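Local structure of putative glucoamylase (Bacteroides caccae ATCC 43185, 4QT9) at residues I81-L92 with Y151-I162; Q234-V244 with H250-A258. The protein is a putative glucoamylase with an alpha/alpha toroid fold, and so probably hydrolyses glycosidic bonds in a carbohydrate substrate. All blocks are in the same frame, centred on the assembly; numbering follows the deposited sequence.

From the N terminus, the chain first passes through residues 81-92, the turn between helix 67-83 and helix 88-104. Interaction 1 closes when it returns at 151-162, the turn between helix 135-152 and helix 157-172. It thus joins two helix-helix connections of the alpha/alpha toroid across 58 intervening residues. Interaction 2 opens only later. It closes a short loop of five residues between 234-244 and 250-258, and ties the hairpin of strands 239-244 and 247-251 to the coil that follows. The two contacts stand in series and neither nest nor cross. The centres of interactions 1 and 2 lie about 42 Å apart, on opposite sides of the chain's centre, and the two do not touch.

Interaction 1: residues I81-L92 with Y151-I162; sequences IDRGYVTREEGL and YYANGNDKEKAI
Glu159 OE1 is gripped from both segments. Arg88 NH2 donates to Glu159 OE1 at 2.7 Å, and Asn156 N donates to the same OE1 at 2.8 Å. Arg88 NE meets Glu159 OE2 at 2.8 Å, nearly straight at 176°. This is a side-on, two-nitrogen salt bridge, with both carboxylate oxygens met on their syn sides. The Asn156 backbone N-H takes the anti side of OE1. Arg88 reaches across because its CG stands anti to the backbone N (chi1 179°) and its chain runs extended to NE. Asn156 OD1 in turn accepts from Glu159 N, so the two residues form a capping box at the start of helix 157-172. The contact joins the turn between helices 67-83 and 88-104 to the turn between helices 135-152 and 157-172, within the alpha/alpha toroid. With an alanine at Glu159, the Arg88 guanidinium would probably lose its charge partner and Asn156 N its side-chain acceptor. One turn on from Arg88, Leu92 is a knob in a hole formed by Tyr152, Lys158, Glu159 and Ile162. Leu92 CD1 lies 3.6 Å from Ile162 CG1. One water links Arg88 O to Tyr152 OH, and another links Arg88 O to Glu159 OE2.

Interaction 2: residues Q234-V244 with H250-A258; sequences QNGAIVSPHKV and HLRYQGTEA
This is the open end of a beta hairpin, strands 239-244 and 247-251, together with the coil that follows the second strand. The hairpin lies at the periphery of the alpha/alpha toroid. Val239 and Leu251 form an antiparallel, non-hydrogen-bonded pair. The backbone bonds lie to either side of it along the chain. Ser240 N donates to His250 O at 2.9 Å, and Arg252 N donates to Ile238 O at 2.7 Å. Val239 CG1 comes obliquely to the His250 imidazole, 3.5 Å from His250 NE2, and the Pro241 ring lies alongside the same imidazole.

Past the pair, the Arg252 side chain turns back over residues 234-238. Its chain bends at chi3 (59°), and Arg252 NH2 meets Gln234 OE1 at 2.9 Å, on a lone pair in the carbonyl plane. The second bond to this oxygen, from NH1, is weak. Ala237 O and Ile238 N lie over one guanidinium face, and Gln254 NE2 and a water lie over the opposite one. The water bridges Gln234 OE1 and Gln254 NE2. Arg252 NH2 also donates to Gly204 O, which ties this corner to a neighbouring loop. Tyr253 OH is hydrogen-bonded to Glu287 of helix 284-301, against which the coil packs.

Toward Val244, His242 joins its strand to the coil at 257. The ring uses both nitrogens. ND1 donates to Ser240 O within its own strand, which fixes the rotation of the imidazole. Chi1 of 60° sets CG between the backbone N and the carbonyl carbon. From there His242 NE2 reaches Glu257 O at 2.7 Å, on a carbonyl lone pair and exactly in the ring plane.

Interaction 1: residues I81-L92 with Y151-I162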
loop_
_atom_site.group_PDB
_atom_site.type_symbol
_atom_site.label_atom_id
_atom_site.label_comp_id
_atom_site.label_asym_id
_atom_site.label_seq_id
_atom_site.Cartn_x
_atom_site.Cartn_y
_atom_site.Cartn_z
ATOM N N ILE A 81 11.710 -11.114 -9.153
ATOM C CA ILE A 81 13.134 -11.315 -9.403
ATOM C C ILE A 81 13.623 -12.457 -8.502
ATOM O O ILE A 81 14.282 -13.370 -8.984
ATOM C CB ILE A 81 13.944 -9.997 -9.151
ATOM C CG1 ILE A 81 13.526 -8.857 -10.107
ATOM C CG2 ILE A 81 15.460 -10.238 -9.218
ATOM C CD1 ILE A 81 14.009 -7.428 -9.606
ATOM N N ASP A 82 13.276 -12.413 -7.199
ATOM C CA ASP A 82 13.712 -13.418 -6.231
ATOM C C ASP A 82 13.212 -14.818 -6.577
ATOM O O ASP A 82 13.949 -15.784 -6.383
ATOM C CB ASP A 82 13.280 -13.046 -4.801
ATOM C CG ASP A 82 14.077 -13.793 -3.740
ATOM O OD1 ASP A 82 15.307 -13.581 -3.662
ATOM O OD2 ASP A 82 13.479 -14.610 -3.012
ATOM N N ARG A 83 11.991 -14.929 -7.119
ATOM C CA ARG A 83 11.412 -16.220 -7.502
ATOM C C ARG A 83 11.893 -16.690 -8.877
ATOM O O ARG A 83 11.732 -17.867 -9.208
ATOM C CB ARG A 83 9.887 -16.158 -7.470
ATOM C CG ARG A 83 9.376 -16.063 -6.046
ATOM C CD ARG A 83 7.979 -16.598 -5.875
ATOM N NE ARG A 83 7.647 -16.577 -4.455
ATOM C CZ ARG A 83 7.633 -17.647 -3.669
ATOM N NH1 ARG A 83 7.846 -18.856 -4.177
ATOM N NH2 ARG A 83 7.366 -17.522 -2.375
ATOM N N GLY A 84 12.476 -15.792 -9.662
ATOM C CA GLY A 84 12.949 -16.140 -10.998
ATOM C C GLY A 84 11.898 -16.015 -12.089
ATOM O O GLY A 84 11.979 -16.709 -13.110
ATOM N N TYR A 85 10.915 -15.113 -11.896
ATOM C CA TYR A 85 9.895 -14.787 -12.895
ATOM C C TYR A 85 10.594 -14.093 -14.095
ATOM O O TYR A 85 10.246 -14.309 -15.247
ATOM C CB TYR A 85 8.817 -13.873 -12.282
ATOM C CG TYR A 85 7.904 -14.482 -11.230
ATOM C CD1 TYR A 85 7.940 -15.844 -10.944
ATOM C CD2 TYR A 85 6.947 -13.710 -10.583
ATOM C CE1 TYR A 85 7.098 -16.404 -9.981
ATOM C CE2 TYR A 85 6.096 -14.257 -9.621
ATOM C CZ TYR A 85 6.164 -15.609 -9.331
ATOM O OH TYR A 85 5.276 -16.167 -8.430
ATOM N N VAL A 86 11.591 -13.265 -13.793
ATOM C CA VAL A 86 12.453 -12.560 -14.743
ATOM C C VAL A 86 13.897 -12.851 -14.342
ATOM O O VAL A 86 14.145 -13.221 -13.190
ATOM C CB VAL A 86 12.146 -11.037 -14.821
ATOM C CG1 VAL A 86 10.763 -10.800 -15.408
ATOM C CG2 VAL A 86 12.264 -10.361 -13.463
ATOM N N THR A 87 14.851 -12.688 -15.263
ATOM C CA THR A 87 16.268 -12.906 -14.933
ATOM C C THR A 87 16.813 -11.761 -14.051
ATOM O O THR A 87 16.200 -10.691 -13.970
ATOM C CB THR A 87 17.098 -13.059 -16.212
ATOM O OG1 THR A 87 17.128 -11.801 -16.880
ATOM C CG2 THR A 87 16.548 -14.153 -17.146
ATOM N N ARG A 88 17.941 -12.000 -13.380
ATOM C CA ARG A 88 18.642 -11.016 -12.546
ATOM C C ARG A 88 18.949 -9.745 -13.371
ATOM O O ARG A 88 18.790 -8.633 -12.865
ATOM C CB ARG A 88 19.967 -11.646 -12.022
ATOM C CG ARG A 88 20.839 -10.742 -11.160
ATOM C CD ARG A 88 22.136 -11.415 -10.748
ATOM N NE ARG A 88 22.827 -10.678 -9.684
ATOM C CZ ARG A 88 23.833 -11.160 -8.956
ATOM N NH1 ARG A 88 24.279 -12.395 -9.160
ATOM N NH2 ARG A 88 24.391 -10.419 -8.010
ATOM N N GLU A 89 19.397 -9.933 -14.642
ATOM C CA GLU A 89 19.761 -8.875 -15.599
ATOM C C GLU A 89 18.530 -8.061 -16.008
ATOM O O GLU A 89 18.609 -6.829 -16.024
ATOM C CB GLU A 89 20.460 -9.460 -16.856
ATOM C CG GLU A 89 21.749 -10.224 -16.576
ATOM C CD GLU A 89 21.659 -11.555 -15.840
ATOM O OE1 GLU A 89 20.681 -12.317 -16.049
ATOM O OE2 GLU A 89 22.589 -11.835 -15.047
ATOM N N GLU A 90 17.397 -8.737 -16.306
ATOM C CA GLU A 90 16.129 -8.077 -16.648
ATOM C C GLU A 90 15.577 -7.233 -15.483
ATOM O O GLU A 90 15.096 -6.113 -15.707
ATOM C CB GLU A 90 15.065 -9.095 -17.060
ATOM C CG GLU A 90 15.262 -9.648 -18.456
ATOM C CD GLU A 90 14.386 -10.837 -18.806
ATOM O OE1 GLU A 90 14.076 -11.657 -17.909
ATOM O OE2 GLU A 90 14.039 -10.964 -20.001
ATOM N N GLY A 91 15.627 -7.785 -14.272
ATOM C CA GLY A 91 15.158 -7.091 -13.085
ATOM C C GLY A 91 15.967 -5.842 -12.779
ATOM O O GLY A 91 15.406 -4.815 -12.392
ATOM N N LEU A 92 17.287 -5.918 -12.967
ATOM C CA LEU A 92 18.193 -4.776 -12.754
ATOM C C LEU A 92 17.942 -3.725 -13.831
ATOM O O LEU A 92 17.952 -2.535 -13.520
ATOM C CB LEU A 92 19.666 -5.228 -12.757
ATOM C CG LEU A 92 20.742 -4.149 -12.518
ATOM C CD1 LEU A 92 20.668 -3.611 -11.101
ATOM C CD2 LEU A 92 22.128 -4.691 -12.816
ATOM N N TYR A 151 17.978 -5.180 -0.907
ATOM C CA TYR A 151 18.153 -6.328 -1.779
ATOM C C TYR A 151 19.454 -6.219 -2.592
ATOM O O TYR A 151 20.144 -7.219 -2.769
ATOM C CB TYR A 151 16.950 -6.436 -2.730
ATOM C CG TYR A 151 16.861 -7.742 -3.486
ATOM C CD1 TYR A 151 16.427 -8.907 -2.856
ATOM C CD2 TYR A 151 17.131 -7.798 -4.850
ATOM C CE1 TYR A 151 16.284 -10.102 -3.561
ATOM C CE2 TYR A 151 16.988 -8.989 -5.570
ATOM C CZ TYR A 151 16.560 -10.139 -4.921
ATOM O OH TYR A 151 16.432 -11.333 -5.603
ATOM N N TYR A 152 19.785 -5.007 -3.076
ATOM C CA TYR A 152 20.958 -4.744 -3.917
ATOM C C TYR A 152 22.213 -4.243 -3.166
ATOM O O TYR A 152 23.299 -4.231 -3.766
ATOM C CB TYR A 152 20.586 -3.726 -4.998
ATOM C CG TYR A 152 19.730 -4.265 -6.142
ATOM C CD1 TYR A 152 19.731 -5.623 -6.467
ATOM C CD2 TYR A 152 19.016 -3.403 -6.967
ATOM C CE1 TYR A 152 19.019 -6.109 -7.561
ATOM C CE2 TYR A 152 18.290 -3.879 -8.058
ATOM C CZ TYR A 152 18.283 -5.236 -8.345
ATOM O OH TYR A 152 17.542 -5.701 -9.408
ATOM N N ALA A 153 22.092 -3.860 -1.873
ATOM C CA ALA A 153 23.211 -3.295 -1.087
ATOM C C ALA A 153 24.444 -4.186 -1.034
ATOM O O ALA A 153 25.555 -3.660 -0.932
ATOM C CB ALA A 153 22.763 -2.973 0.333
ATOM N N ASN A 154 24.269 -5.508 -1.094
ATOM C CA ASN A 154 25.421 -6.404 -1.037
ATOM C C ASN A 154 25.562 -7.225 -2.325
ATOM O O ASN A 154 26.272 -8.232 -2.320
ATOM C CB ASN A 154 25.337 -7.313 0.190
ATOM C CG ASN A 154 25.430 -6.560 1.498
ATOM O OD1 ASN A 154 24.435 -6.368 2.209
ATOM N ND2 ASN A 154 26.628 -6.105 1.844
ATOM N N GLY A 155 24.946 -6.759 -3.417
ATOM C CA GLY A 155 25.008 -7.428 -4.713
ATOM C C GLY A 155 26.301 -7.188 -5.463
ATOM O O GLY A 155 27.342 -6.928 -4.859
ATOM N N ASN A 156 26.259 -7.286 -6.800
ATOM C CA ASN A 156 27.454 -7.023 -7.596
ATOM C C ASN A 156 27.657 -5.489 -7.694
ATOM O O ASN A 156 26.812 -4.735 -7.198
ATOM C CB ASN A 156 27.345 -7.707 -8.964
ATOM C CG ASN A 156 26.219 -7.238 -9.843
ATOM O OD1 ASN A 156 25.763 -6.092 -9.771
ATOM N ND2 ASN A 156 25.817 -8.087 -10.759
ATOM N N ASP A 157 28.748 -5.025 -8.333
ATOM C CA ASP A 157 29.061 -3.598 -8.449
ATOM C C ASP A 157 27.940 -2.770 -9.118
ATOM O O ASP A 157 27.682 -1.647 -8.685
ATOM C CB ASP A 157 30.394 -3.395 -9.188
ATOM C CG ASP A 157 31.627 -3.711 -8.343
ATOM O OD1 ASP A 157 31.458 -4.162 -7.175
ATOM O OD2 ASP A 157 32.764 -3.485 -8.834
ATOM N N LYS A 158 27.267 -3.323 -10.128
ATOM C CA LYS A 158 26.191 -2.626 -10.841
ATOM C C LYS A 158 24.954 -2.495 -9.962
ATOM O O LYS A 158 24.269 -1.469 -10.013
ATOM C CB LYS A 158 25.851 -3.354 -12.139
ATOM C CG LYS A 158 27.068 -3.490 -13.056
ATOM C CD LYS A 158 26.713 -4.077 -14.399
ATOM C CE LYS A 158 26.385 -5.542 -14.370
ATOM N NZ LYS A 158 25.816 -5.995 -15.667
ATOM N N GLU A 159 24.678 -3.532 -9.153
ATOM C CA GLU A 159 23.576 -3.562 -8.185
ATOM C C GLU A 159 23.836 -2.563 -7.054
ATOM O O GLU A 159 22.928 -1.802 -6.714
ATOM C CB GLU A 159 23.392 -4.973 -7.632
ATOM C CG GLU A 159 22.637 -5.874 -8.601
ATOM C CD GLU A 159 22.742 -7.373 -8.378
ATOM O OE1 GLU A 159 23.621 -7.816 -7.604
ATOM O OE2 GLU A 159 21.954 -8.110 -9.012
ATOM N N LYS A 160 25.081 -2.542 -6.498
ATOM C CA LYS A 160 25.486 -1.603 -5.434
ATOM C C LYS A 160 25.391 -0.144 -5.929
ATOM O O LYS A 160 24.996 0.722 -5.167
ATOM C CB LYS A 160 26.910 -1.886 -4.926
ATOM C CG LYS A 160 27.105 -3.214 -4.175
ATOM C CD LYS A 160 28.442 -3.184 -3.411
ATOM C CE LYS A 160 29.444 -4.285 -3.667
ATOM N NZ LYS A 160 29.026 -5.595 -3.102
ATOM N N ALA A 161 25.719 0.122 -7.211
ATOM C CA ALA A 161 25.587 1.466 -7.790
ATOM C C ALA A 161 24.106 1.886 -7.838
ATOM O O ALA A 161 23.782 3.049 -7.579
ATOM C CB ALA A 161 26.193 1.501 -9.191
ATOM N N ILE A 162 23.209 0.924 -8.119
ATOM C CA ILE A 162 21.763 1.158 -8.153
ATOM C C ILE A 162 21.302 1.512 -6.743
ATOM O O ILE A 162 20.572 2.493 -6.595
ATOM C CB ILE A 162 20.990 -0.054 -8.768
ATOM C CG1 ILE A 162 21.179 -0.119 -10.291
ATOM C CG2 ILE A 162 19.503 -0.053 -8.416
ATOM C CD1 ILE A 162 20.701 1.097 -11.058
HETATM O O HOH W 1 18.287 -8.235 -10.196
HETATM O O HOH W 2 21.284 -7.653 -11.353
#

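Interaction 2: residues Q234-V244 with H250-A258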
loop_
_atom_site.group_PDB
_atom_site.type_symbol
_atom_site.label_atom_id
_atom_site.label_comp_id
_atom_site.label_asym_id
_atom_site.label_seq_id
_atom_site.Cartn_x
_atom_site.Cartn_y
_atom_site.Cartn_z
ATOM N N GLN A 234 -1.557 11.803 19.039
ATOM C CA GLN A 234 -2.236 12.877 19.785
ATOM C C GLN A 234 -2.219 12.580 21.311
ATOM O O GLN A 234 -3.264 12.571 21.976
ATOM C CB GLN A 234 -3.657 13.128 19.261
ATOM C CG GLN A 234 -3.656 13.769 17.888
ATOM C CD GLN A 234 -5.063 14.086 17.466
ATOM O OE1 GLN A 234 -5.871 13.197 17.252
ATOM N NE2 GLN A 234 -5.412 15.364 17.401
ATOM N N ASN A 235 -1.010 12.238 21.811
ATOM C CA ASN A 235 -0.643 11.959 23.202
ATOM C C ASN A 235 -1.502 10.862 23.845
ATOM O O ASN A 235 -1.842 10.962 25.031
ATOM C CB ASN A 235 -0.689 13.256 24.030
ATOM C CG ASN A 235 0.202 14.319 23.428
ATOM O OD1 ASN A 235 1.431 14.194 23.423
ATOM N ND2 ASN A 235 -0.399 15.313 22.781
ATOM N N GLY A 236 -1.780 9.802 23.088
ATOM C CA GLY A 236 -2.588 8.705 23.608
ATOM C C GLY A 236 -4.046 8.693 23.195
ATOM O O GLY A 236 -4.712 7.684 23.408
ATOM N N ALA A 237 -4.561 9.773 22.572
ATOM C CA ALA A 237 -5.959 9.805 22.078
ATOM C C ALA A 237 -6.233 8.705 21.001
ATOM O O ALA A 237 -7.381 8.368 20.742
ATOM C CB ALA A 237 -6.268 11.178 21.494
ATOM N N ILE A 238 -5.177 8.148 20.381
ATOM C CA ILE A 238 -5.266 7.084 19.360
ATOM C C ILE A 238 -5.681 5.745 20.012
ATOM O O ILE A 238 -6.049 4.811 19.311
ATOM C CB ILE A 238 -3.897 6.971 18.596
ATOM C CG1 ILE A 238 -4.029 6.127 17.276
ATOM C CG2 ILE A 238 -2.776 6.461 19.523
ATOM C CD1 ILE A 238 -2.835 6.201 16.314
ATOM N N VAL A 239 -5.575 5.638 21.343
ATOM C CA VAL A 239 -5.962 4.447 22.090
ATOM C C VAL A 239 -7.409 4.640 22.497
ATOM O O VAL A 239 -7.708 5.582 23.231
ATOM C CB VAL A 239 -5.040 4.187 23.313
ATOM C CG1 VAL A 239 -5.515 2.971 24.112
ATOM C CG2 VAL A 239 -3.573 4.030 22.885
ATOM N N SER A 240 -8.326 3.816 21.939
ATOM C CA SER A 240 -9.752 3.938 22.250
ATOM C C SER A 240 -10.408 2.572 22.102
ATOM O O SER A 240 -11.046 2.321 21.078
ATOM C CB SER A 240 -10.403 4.973 21.333
ATOM O OG SER A 240 -11.708 5.322 21.764
ATOM N N PRO A 241 -10.215 1.645 23.071
ATOM C CA PRO A 241 -10.790 0.303 22.916
ATOM C C PRO A 241 -12.317 0.320 22.746
ATOM O O PRO A 241 -13.018 1.027 23.470
ATOM C CB PRO A 241 -10.358 -0.419 24.193
ATOM C CG PRO A 241 -9.128 0.320 24.651
ATOM C CD PRO A 241 -9.439 1.752 24.328
ATOM N N HIS A 242 -12.814 -0.398 21.714
ATOM C CA HIS A 242 -14.248 -0.533 21.423
ATOM C C HIS A 242 -14.488 -1.837 20.663
ATOM O O HIS A 242 -13.564 -2.399 20.069
ATOM C CB HIS A 242 -14.788 0.679 20.626
ATOM C CG HIS A 242 -14.104 0.868 19.315
ATOM N ND1 HIS A 242 -12.783 1.294 19.244
ATOM C CD2 HIS A 242 -14.558 0.640 18.062
ATOM C CE1 HIS A 242 -12.483 1.315 17.960
ATOM N NE2 HIS A 242 -13.520 0.951 17.208
ATOM N N LYS A 243 -15.728 -2.303 20.677
ATOM C CA LYS A 243 -16.124 -3.532 20.010
ATOM C C LYS A 243 -16.862 -3.231 18.721
ATOM O O LYS A 243 -17.647 -2.281 18.648
ATOM C CB LYS A 243 -17.000 -4.382 20.934
ATOM C CG LYS A 243 -16.278 -4.877 22.191
ATOM C CD LYS A 243 -15.721 -6.292 22.044
ATOM C CE LYS A 243 -16.724 -7.380 22.346
ATOM N NZ LYS A 243 -17.012 -7.509 23.797
ATOM N N VAL A 244 -16.560 -4.012 17.682
ATOM C CA VAL A 244 -17.182 -3.937 16.361
ATOM C C VAL A 244 -17.429 -5.381 15.956
ATOM O O VAL A 244 -16.493 -6.176 15.998
ATOM C CB VAL A 244 -16.364 -3.161 15.276
ATOM C CG1 VAL A 244 -17.193 -2.998 13.993
ATOM C CG2 VAL A 244 -15.882 -1.802 15.769
ATOM N N HIS A 250 -8.417 -2.019 19.532
ATOM C CA HIS A 250 -7.702 -1.220 20.540
ATOM C C HIS A 250 -7.571 0.267 20.179
ATOM O O HIS A 250 -7.549 1.116 21.072
ATOM C CB HIS A 250 -6.292 -1.807 20.741
ATOM C CG HIS A 250 -5.512 -1.163 21.836
ATOM N ND1 HIS A 250 -5.875 -1.299 23.159
ATOM C CD2 HIS A 250 -4.404 -0.388 21.761
ATOM C CE1 HIS A 250 -4.985 -0.601 23.849
ATOM N NE2 HIS A 250 -4.085 -0.030 23.046
ATOM N N LEU A 251 -7.482 0.572 18.881
ATOM C CA LEU A 251 -7.214 1.928 18.419
ATOM C C LEU A 251 -8.443 2.723 18.025
ATOM O O LEU A 251 -9.485 2.147 17.706
ATOM C CB LEU A 251 -6.257 1.877 17.191
ATOM C CG LEU A 251 -4.950 1.107 17.375
ATOM C CD1 LEU A 251 -4.181 1.045 16.098
ATOM C CD2 LEU A 251 -4.081 1.719 18.509
ATOM N N ARG A 252 -8.272 4.065 17.987
ATOM C CA ARG A 252 -9.239 5.017 17.472
ATOM C C ARG A 252 -9.019 5.100 15.950
ATOM O O ARG A 252 -7.960 5.545 15.518
ATOM C CB ARG A 252 -9.050 6.402 18.130
ATOM C CG ARG A 252 -9.878 7.492 17.432
ATOM C CD ARG A 252 -9.368 8.898 17.681
ATOM N NE ARG A 252 -7.988 9.119 17.237
ATOM C CZ ARG A 252 -7.278 10.194 17.563
ATOM N NH1 ARG A 252 -7.816 11.151 18.310
ATOM N NH2 ARG A 252 -6.024 10.323 17.144
ATOM N N TYR A 253 -10.000 4.665 15.151
ATOM C CA TYR A 253 -9.939 4.733 13.688
ATOM C C TYR A 253 -10.512 6.091 13.280
ATOM O O TYR A 253 -11.546 6.507 13.791
ATOM C CB TYR A 253 -10.688 3.534 13.054
ATOM C CG TYR A 253 -9.959 2.228 13.301
ATOM C CD1 TYR A 253 -10.047 1.576 14.533
ATOM C CD2 TYR A 253 -9.134 1.678 12.335
ATOM C CE1 TYR A 253 -9.302 0.427 14.802
ATOM C CE2 TYR A 253 -8.387 0.528 12.588
ATOM C CZ TYR A 253 -8.469 -0.091 13.826
ATOM O OH TYR A 253 -7.744 -1.233 14.052
ATOM N N GLN A 254 -9.832 6.798 12.401
ATOM C CA GLN A 254 -10.245 8.140 12.001
ATOM C C GLN A 254 -11.603 8.184 11.306
ATOM O O GLN A 254 -11.730 7.693 10.197
ATOM C CB GLN A 254 -9.173 8.779 11.102
ATOM C CG GLN A 254 -7.987 9.275 11.910
ATOM C CD GLN A 254 -8.316 10.467 12.757
ATOM O OE1 GLN A 254 -9.066 11.349 12.348
ATOM N NE2 GLN A 254 -7.723 10.557 13.940
ATOM N N GLY A 255 -12.590 8.785 11.972
ATOM C CA GLY A 255 -13.940 8.963 11.431
ATOM C C GLY A 255 -14.763 7.708 11.191
ATOM O O GLY A 255 -15.703 7.741 10.392
ATOM N N THR A 256 -14.439 6.598 11.897
ATOM C CA THR A 256 -15.102 5.306 11.746
ATOM C C THR A 256 -14.846 4.384 12.954
ATOM O O THR A 256 -13.909 4.623 13.727
ATOM C CB THR A 256 -14.661 4.641 10.422
ATOM O OG1 THR A 256 -15.344 3.398 10.271
ATOM C CG2 THR A 256 -13.144 4.439 10.310
ATOM N N GLU A 257 -15.716 3.351 13.144
ATOM C CA GLU A 257 -15.516 2.356 14.198
ATOM C C GLU A 257 -14.486 1.314 13.708
ATOM O O GLU A 257 -13.817 0.686 14.516
ATOM C CB GLU A 257 -16.846 1.660 14.595
ATOM C CG GLU A 257 -17.758 2.408 15.548
ATOM C CD GLU A 257 -18.717 1.520 16.345
ATOM O OE1 GLU A 257 -19.842 1.235 15.861
ATOM O OE2 GLU A 257 -18.276 1.002 17.400
ATOM N N ALA A 258 -14.395 1.109 12.383
ATOM C CA ALA A 258 -13.489 0.139 11.733
ATOM C C ALA A 258 -13.288 0.531 10.269
ATOM O O ALA A 258 -14.227 0.537 9.472
ATOM C CB ALA A 258 -14.049 -1.281 11.847
HETATM O O HOH W 3 -8.008 13.224 15.541
#